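PDB 5SWV: pentafunctional AROM polypeptide from Schizosaccharomyces pombe, which carries out five consecutive steps of the shikimate pathway, of which this fragment holds the 3-dehydroquinate dehydratase and shikimate dehydrogenase parts. Local coordinates for residues 59-62 and 63-67; 41-44 and 45-48. All coordinates share one frame; numbering follows the deposited sequence.

How the contacts relate
Both contacts are local and belong to one beta-alpha-beta unit of the dehydroquinase barrel, in series along the chain: contact 2 turns the chain at the end of strand 38-42, and contact 1 runs along helix 58-69, which follows. Contact 2 is buried and mixes a salt bridge with a tight turn. Contact 1 is only partly buried, with an apolar flank and an exposed polar one, and rests on regular helical bonding. Their centres lie about 11 Å apart and they touch directly. Phe60 CZ packs 3.3 Å from Lys47 O, and Ile65 CD1 lies 4.0 Å from Val41 CG2, so the helix lies against both the strand and the loop leaving it.

Contact 1: 59-62 and 63-67; sequences DFVA and EQISL
Phe60 and Gln64 stand one turn apart on helix 58-69, and the glutamine side chain lies across a face of the aromatic ring. Gln64 CG makes a CH-pi contact, 3.8 Å from the ring centroid and 16° off the normal. Beyond it the carboxamide is stacked at the rim of the ring, the two planes being only 9° apart. Two rotations bring this about: Phe60 carries CG opposite its backbone N (chi1 174°), which leans the ring toward the following turn, while the Gln64 chain bends at chi2, which brings the amide to that rim. The rotation of that amide is also fixed from outside, because OE1 accepts from Ile22 N and NE2 donates to Glu23 OE1.

Another flank of the helix is built from branched chains. Val61 CG1 and Ile65 CG1 approach to 4.3 Å, and both residues pack on Phe78 of strand 76-79. On the exposed flank, the acidic groups of Asp59 and Glu63 keep apart, with Asp59 OD1 5.4 Å from Glu63 OE1.

Underneath, the main chain is ordinary alpha-helix, as in the bond of 2.9 Å from Gln64 N to Phe60 O. Ala62 O accepts two bonds: Ser66 N binds it at 3.0 Å, and Ser66 OG, folded back over its own backbone, at 2.8 Å. The two donors come from opposite faces of the carbonyl plane.

The chemistry thus divides by side of the helix. The serine hydroxyl spends its proton on a carbonyl of its own helix, the two acidic groups would probably repel each other weakly and are set toward solvent, and the buried amide of Gln64 pairs its polar end with helix 22-25 while its CG packs on the Phe60 ring and the amide face stacks at the ring's rim, near CZ and CE1.

Contact 2: 41-44 and 45-48; sequences VRVD and YLKD
Arg42 and Tyr45 are joined through the backbone where strand 38-42 gives way to a tight bend. Tyr45 N donates to Arg42 O at 3.0 Å, and the next residue repeats the pattern, Leu46 N to Val43 O at 3.1 Å. These are two overlapping turns, with Val43, Asp44 and Tyr45 all near helical backbone angles. Both bonds are bent, and both donors sit well above the carbonyl planes, away from the lone pairs.

The bend brings three side chains together. Arg42 grips Asp44 side-on, NE to OD1 and NH2 to OD2, each at 2.8 Å. Both carboxylate oxygens use their syn lone pairs, and the NE partner lies in the guanidinium plane. The arginine chain, bent at chi2 and chi3, curls back to make this fit, while Asp44 turns its carboxylate over its own backbone (chi1 59°). Tyr45 lies beside the pair and points the same way. Its ring stands almost upright on the guanidinium, at 85°, presenting edge atom CE1 to one guanidinium face, 3.5 Å from NH2. Asp44 is held further by Leu88 N, which binds OD2, so the carboxylate links the bend to the loop after strand 76-79. Leu46 turns elsewhere, its CD1 lying 4.3 Å from Val41 CG1 and equally far from Val43 CG1.

In the dehydroquinase barrel, strand 38-42 is flanked by strands 13-17 and 76-79. Arg42 has backbone bonding to Leu17, and Val41 and Val43 to Thr79. The bend sits at the C-terminal end of the strand, the end at which TIM barrels carry their active sites. Helix 58-69 covers the outer side, with Val41 against Ile65 and Leu68, and Leu46 against Gln64.

Contact 1: 59-62 and 63-67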
ATOM      1  N   ASP A  59      12.244  10.265 -23.605  1.00 45.50           N
ATOM      2  CA  ASP A  59      12.241  11.342 -22.618  1.00 46.08           C
ATOM      3  C   ASP A  59      10.865  11.498 -21.970  1.00 44.23           C
ATOM      4  O   ASP A  59      10.751  11.601 -20.748  1.00 42.92           O
ATOM      5  CB  ASP A  59      12.708  12.666 -23.249  1.00 47.88           C
ATOM      6  CG  ASP A  59      14.203  12.667 -23.579  1.00 48.84           C
ATOM      7  OD1 ASP A  59      14.996  12.142 -22.768  1.00 47.10           O
ATOM      8  OD2 ASP A  59      14.584  13.192 -24.649  1.00 50.93           O
ATOM      9  N   PHE A  60       9.827  11.469 -22.800  1.00 42.73           N
ATOM     10  CA  PHE A  60       8.451  11.599 -22.325  1.00 41.83           C
ATOM     11  C   PHE A  60       8.021  10.442 -21.411  1.00 40.65           C
ATOM     12  O   PHE A  60       7.577  10.640 -20.273  1.00 38.98           O
ATOM     13  CB  PHE A  60       7.509  11.699 -23.524  1.00 42.03           C
ATOM     14  CG  PHE A  60       6.061  11.697 -23.148  1.00 42.51           C
ATOM     15  CD1 PHE A  60       5.488  12.809 -22.550  1.00 42.58           C
ATOM     16  CD2 PHE A  60       5.271  10.575 -23.375  1.00 42.95           C
ATOM     17  CE1 PHE A  60       4.151  12.806 -22.195  1.00 43.12           C
ATOM     18  CE2 PHE A  60       3.923  10.568 -23.027  1.00 42.84           C
ATOM     19  CZ  PHE A  60       3.365  11.686 -22.437  1.00 42.82           C
ATOM     20  N   VAL A  61       8.174   9.230 -21.922  1.00 40.11           N
ATOM     21  CA  VAL A  61       7.807   8.041 -21.176  1.00 39.64           C
ATOM     22  C   VAL A  61       8.523   8.024 -19.835  1.00 39.65           C
ATOM     23  O   VAL A  61       7.912   7.738 -18.826  1.00 39.78           O
ATOM     24  CB  VAL A  61       8.102   6.750 -21.965  1.00 39.69           C
ATOM     25  CG1 VAL A  61       7.800   5.513 -21.115  1.00 39.82           C
ATOM     26  CG2 VAL A  61       7.268   6.716 -23.237  1.00 39.44           C
ATOM     27  N   ALA A  62       9.804   8.368 -19.832  1.00 39.97           N
ATOM     28  CA  ALA A  62      10.568   8.449 -18.604  1.00 39.85           C
ATOM     29  C   ALA A  62      10.063   9.534 -17.639  1.00 40.42           C
ATOM     30  O   ALA A  62       9.974   9.285 -16.435  1.00 39.96           O
ATOM     31  CB  ALA A  62      12.026   8.668 -18.929  1.00 40.26           C
ATOM     32  N   GLU A  63       9.743  10.724 -18.153  1.00 41.68           N
ATOM     33  CA  GLU A  63       9.178  11.800 -17.308  1.00 42.93           C
ATOM     34  C   GLU A  63       7.883  11.331 -16.674  1.00 42.35           C
ATOM     35  O   GLU A  63       7.656  11.549 -15.488  1.00 42.17           O
ATOM     36  CB  GLU A  63       8.937  13.090 -18.098  1.00 45.94           C
ATOM     37  CG  GLU A  63      10.149  14.022 -18.149  1.00 49.86           C
ATOM     38  CD  GLU A  63      10.387  14.696 -19.510  1.00 53.86           C
ATOM     39  OE1 GLU A  63      11.559  15.105 -19.768  1.00 54.70           O
ATOM     40  OE2 GLU A  63       9.424  14.809 -20.320  1.00 55.68           O
ATOM     41  N   GLN A  64       7.065  10.641 -17.466  1.00 41.41           N
ATOM     42  CA  GLN A  64       5.802  10.091 -16.999  1.00 40.76           C
ATOM     43  C   GLN A  64       5.991   9.058 -15.895  1.00 40.64           C
ATOM     44  O   GLN A  64       5.353   9.150 -14.854  1.00 40.00           O
ATOM     45  CB  GLN A  64       5.042   9.468 -18.163  1.00 40.74           C
ATOM     46  CG  GLN A  64       4.598  10.473 -19.205  1.00 40.82           C
ATOM     47  CD  GLN A  64       3.347  11.187 -18.789  1.00 41.30           C
ATOM     48  OE1 GLN A  64       2.252  10.638 -18.913  1.00 44.15           O
ATOM     49  NE2 GLN A  64       3.482  12.406 -18.290  1.00 41.20           N
ATOM     50  N   ILE A  65       6.873   8.090 -16.117  1.00 40.99           N
ATOM     51  CA  ILE A  65       7.110   7.030 -15.137  1.00 41.79           C
ATOM     52  C   ILE A  65       7.626   7.580 -13.814  1.00 42.85           C
ATOM     53  O   ILE A  65       7.202   7.125 -12.746  1.00 42.53           O
ATOM     54  CB  ILE A  65       8.094   5.950 -15.662  1.00 42.33           C
ATOM     55  CG1 ILE A  65       7.510   5.211 -16.884  1.00 42.23           C
ATOM     56  CG2 ILE A  65       8.450   4.926 -14.570  1.00 42.30           C
ATOM     57  CD1 ILE A  65       6.116   4.658 -16.704  1.00 41.86           C
ATOM     58  N   SER A  66       8.546   8.539 -13.870  1.00 44.46           N
ATOM     59  CA  SER A  66       9.072   9.124 -12.628  1.00 45.31           C
ATOM     60  C   SER A  66       8.015   9.990 -11.947  1.00 45.00           C
ATOM     61  O   SER A  66       7.888   9.940 -10.727  1.00 45.54           O
ATOM     62  CB  SER A  66      10.409   9.872 -12.830  1.00 45.57           C
ATOM     63  OG  SER A  66      10.393  10.664 -13.991  1.00 46.84           O
ATOM     64  N   LEU A  67       7.239  10.743 -12.725  1.00 45.26           N
ATOM     65  CA  LEU A  67       6.136  11.546 -12.179  1.00 45.39           C
ATOM     66  C   LEU A  67       5.184  10.689 -11.338  1.00 45.23           C
ATOM     67  O   LEU A  67       4.698  11.131 -10.292  1.00 47.24           O
ATOM     68  CB  LEU A  67       5.372  12.261 -13.306  1.00 46.26           C
ATOM     69  CG  LEU A  67       4.251  13.243 -12.945  1.00 47.10           C
ATOM     70  CD1 LEU A  67       4.758  14.397 -12.090  1.00 47.72           C
ATOM     71  CD2 LEU A  67       3.594  13.789 -14.203  1.00 47.47           C
TER

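Contact 2: 41-44 and 45-48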
ATOM      1  N   VAL A  41       1.343   0.567 -16.068  1.00 36.92           N
ATOM      2  CA  VAL A  41       1.255   1.720 -16.922  1.00 36.28           C
ATOM      3  C   VAL A  41       1.149   1.154 -18.314  1.00 36.10           C
ATOM      4  O   VAL A  41       2.078   0.516 -18.807  1.00 36.07           O
ATOM      5  CB  VAL A  41       2.495   2.617 -16.842  1.00 36.67           C
ATOM      6  CG1 VAL A  41       2.338   3.798 -17.799  1.00 37.14           C
ATOM      7  CG2 VAL A  41       2.722   3.090 -15.409  1.00 36.53           C
ATOM      8  N   ARG A  42      -0.010   1.359 -18.921  1.00 36.04           N
ATOM      9  CA  ARG A  42      -0.241   0.972 -20.286  1.00 36.26           C
ATOM     10  C   ARG A  42       0.369   2.059 -21.152  1.00 36.79           C
ATOM     11  O   ARG A  42      -0.254   3.109 -21.421  1.00 37.84           O
ATOM     12  CB  ARG A  42      -1.739   0.780 -20.560  1.00 36.07           C
ATOM     13  CG  ARG A  42      -2.280  -0.531 -20.012  1.00 35.84           C
ATOM     14  CD  ARG A  42      -1.807  -1.749 -20.803  1.00 35.88           C
ATOM     15  NE  ARG A  42      -2.224  -1.706 -22.216  1.00 36.27           N
ATOM     16  CZ  ARG A  42      -3.368  -2.203 -22.713  1.00 36.36           C
ATOM     17  NH1 ARG A  42      -4.280  -2.816 -21.953  1.00 36.35           N
ATOM     18  NH2 ARG A  42      -3.616  -2.080 -24.004  1.00 36.79           N
ATOM     19  N   VAL A  43       1.598   1.783 -21.579  1.00 36.16           N
ATOM     20  CA  VAL A  43       2.428   2.746 -22.283  1.00 35.78           C
ATOM     21  C   VAL A  43       1.828   3.019 -23.662  1.00 36.35           C
ATOM     22  O   VAL A  43       1.896   4.149 -24.172  1.00 36.43           O
ATOM     23  CB  VAL A  43       3.879   2.235 -22.396  1.00 35.55           C
ATOM     24  CG1 VAL A  43       4.734   3.187 -23.222  1.00 35.65           C
ATOM     25  CG2 VAL A  43       4.488   2.041 -21.011  1.00 35.31           C
ATOM     26  N   ASP A  44       1.211   1.992 -24.248  1.00 36.52           N
ATOM     27  CA  ASP A  44       0.482   2.157 -25.511  1.00 37.05           C
ATOM     28  C   ASP A  44      -0.642   3.215 -25.474  1.00 36.89           C
ATOM     29  O   ASP A  44      -0.962   3.797 -26.514  1.00 35.64           O
ATOM     30  CB  ASP A  44      -0.018   0.804 -26.059  1.00 37.44           C
ATOM     31  CG  ASP A  44      -0.956   0.072 -25.105  1.00 38.22           C
ATOM     32  OD1 ASP A  44      -0.514  -0.270 -23.971  1.00 38.15           O
ATOM     33  OD2 ASP A  44      -2.126  -0.184 -25.506  1.00 38.16           O
ATOM     34  N   TYR A  45      -1.190   3.488 -24.286  1.00 37.47           N
ATOM     35  CA  TYR A  45      -2.217   4.528 -24.116  1.00 38.39           C
ATOM     36  C   TYR A  45      -1.679   5.936 -23.868  1.00 38.60           C
ATOM     37  O   TYR A  45      -2.412   6.893 -24.073  1.00 39.21           O
ATOM     38  CB  TYR A  45      -3.199   4.165 -22.995  1.00 38.84           C
ATOM     39  CG  TYR A  45      -4.322   3.268 -23.444  1.00 39.65           C
ATOM     40  CD1 TYR A  45      -4.090   1.923 -23.674  1.00 40.35           C
ATOM     41  CD2 TYR A  45      -5.621   3.758 -23.635  1.00 40.51           C
ATOM     42  CE1 TYR A  45      -5.106   1.075 -24.077  1.00 41.21           C
ATOM     43  CE2 TYR A  45      -6.647   2.919 -24.053  1.00 41.14           C
ATOM     44  CZ  TYR A  45      -6.380   1.571 -24.272  1.00 41.81           C
ATOM     45  OH  TYR A  45      -7.351   0.681 -24.678  1.00 42.25           O
ATOM     46  N   LEU A  46      -0.428   6.080 -23.435  1.00 38.89           N
ATOM     47  CA  LEU A  46       0.145   7.416 -23.200  1.00 39.04           C
ATOM     48  C   LEU A  46       0.233   8.224 -24.505  1.00 40.48           C
ATOM     49  O   LEU A  46       0.530   7.667 -25.557  1.00 40.47           O
ATOM     50  CB  LEU A  46       1.551   7.321 -22.606  1.00 38.39           C
ATOM     51  CG  LEU A  46       1.793   6.600 -21.287  1.00 38.07           C
ATOM     52  CD1 LEU A  46       3.281   6.554 -20.983  1.00 38.06           C
ATOM     53  CD2 LEU A  46       1.044   7.275 -20.156  1.00 38.37           C
ATOM     54  N   LYS A  47       0.011   9.535 -24.420  1.00 42.33           N
ATOM     55  CA  LYS A  47       0.090  10.423 -25.586  1.00 43.85           C
ATOM     56  C   LYS A  47       1.098  11.561 -25.360  1.00 43.80           C
ATOM     57  O   LYS A  47       0.882  12.453 -24.538  1.00 43.53           O
ATOM     58  CB  LYS A  47      -1.299  10.988 -25.930  1.00 45.23           C
ATOM     59  CG  LYS A  47      -2.378   9.934 -26.199  1.00 46.52           C
ATOM     60  CD  LYS A  47      -2.148   9.116 -27.476  1.00 48.01           C
ATOM     61  CE  LYS A  47      -2.458   9.927 -28.734  1.00 50.07           C
ATOM     62  NZ  LYS A  47      -1.498   9.751 -29.869  1.00 51.23           N
ATOM     63  N   ASP A  48       2.195  11.505 -26.112  1.00 44.02           N
ATOM     64  CA  ASP A  48       3.268  12.494 -26.071  1.00 43.50           C
ATOM     65  C   ASP A  48       2.878  13.734 -26.879  1.00 43.86           C
ATOM     66  O   ASP A  48       2.611  13.612 -28.072  1.00 43.87           O
ATOM     67  CB  ASP A  48       4.524  11.864 -26.682  1.00 43.02           C
ATOM     68  CG  ASP A  48       5.777  12.692 -26.474  1.00 42.82           C
ATOM     69  OD1 ASP A  48       5.711  13.896 -26.150  1.00 42.73           O
ATOM     70  OD2 ASP A  48       6.857  12.113 -26.640  1.00 42.61           O
TER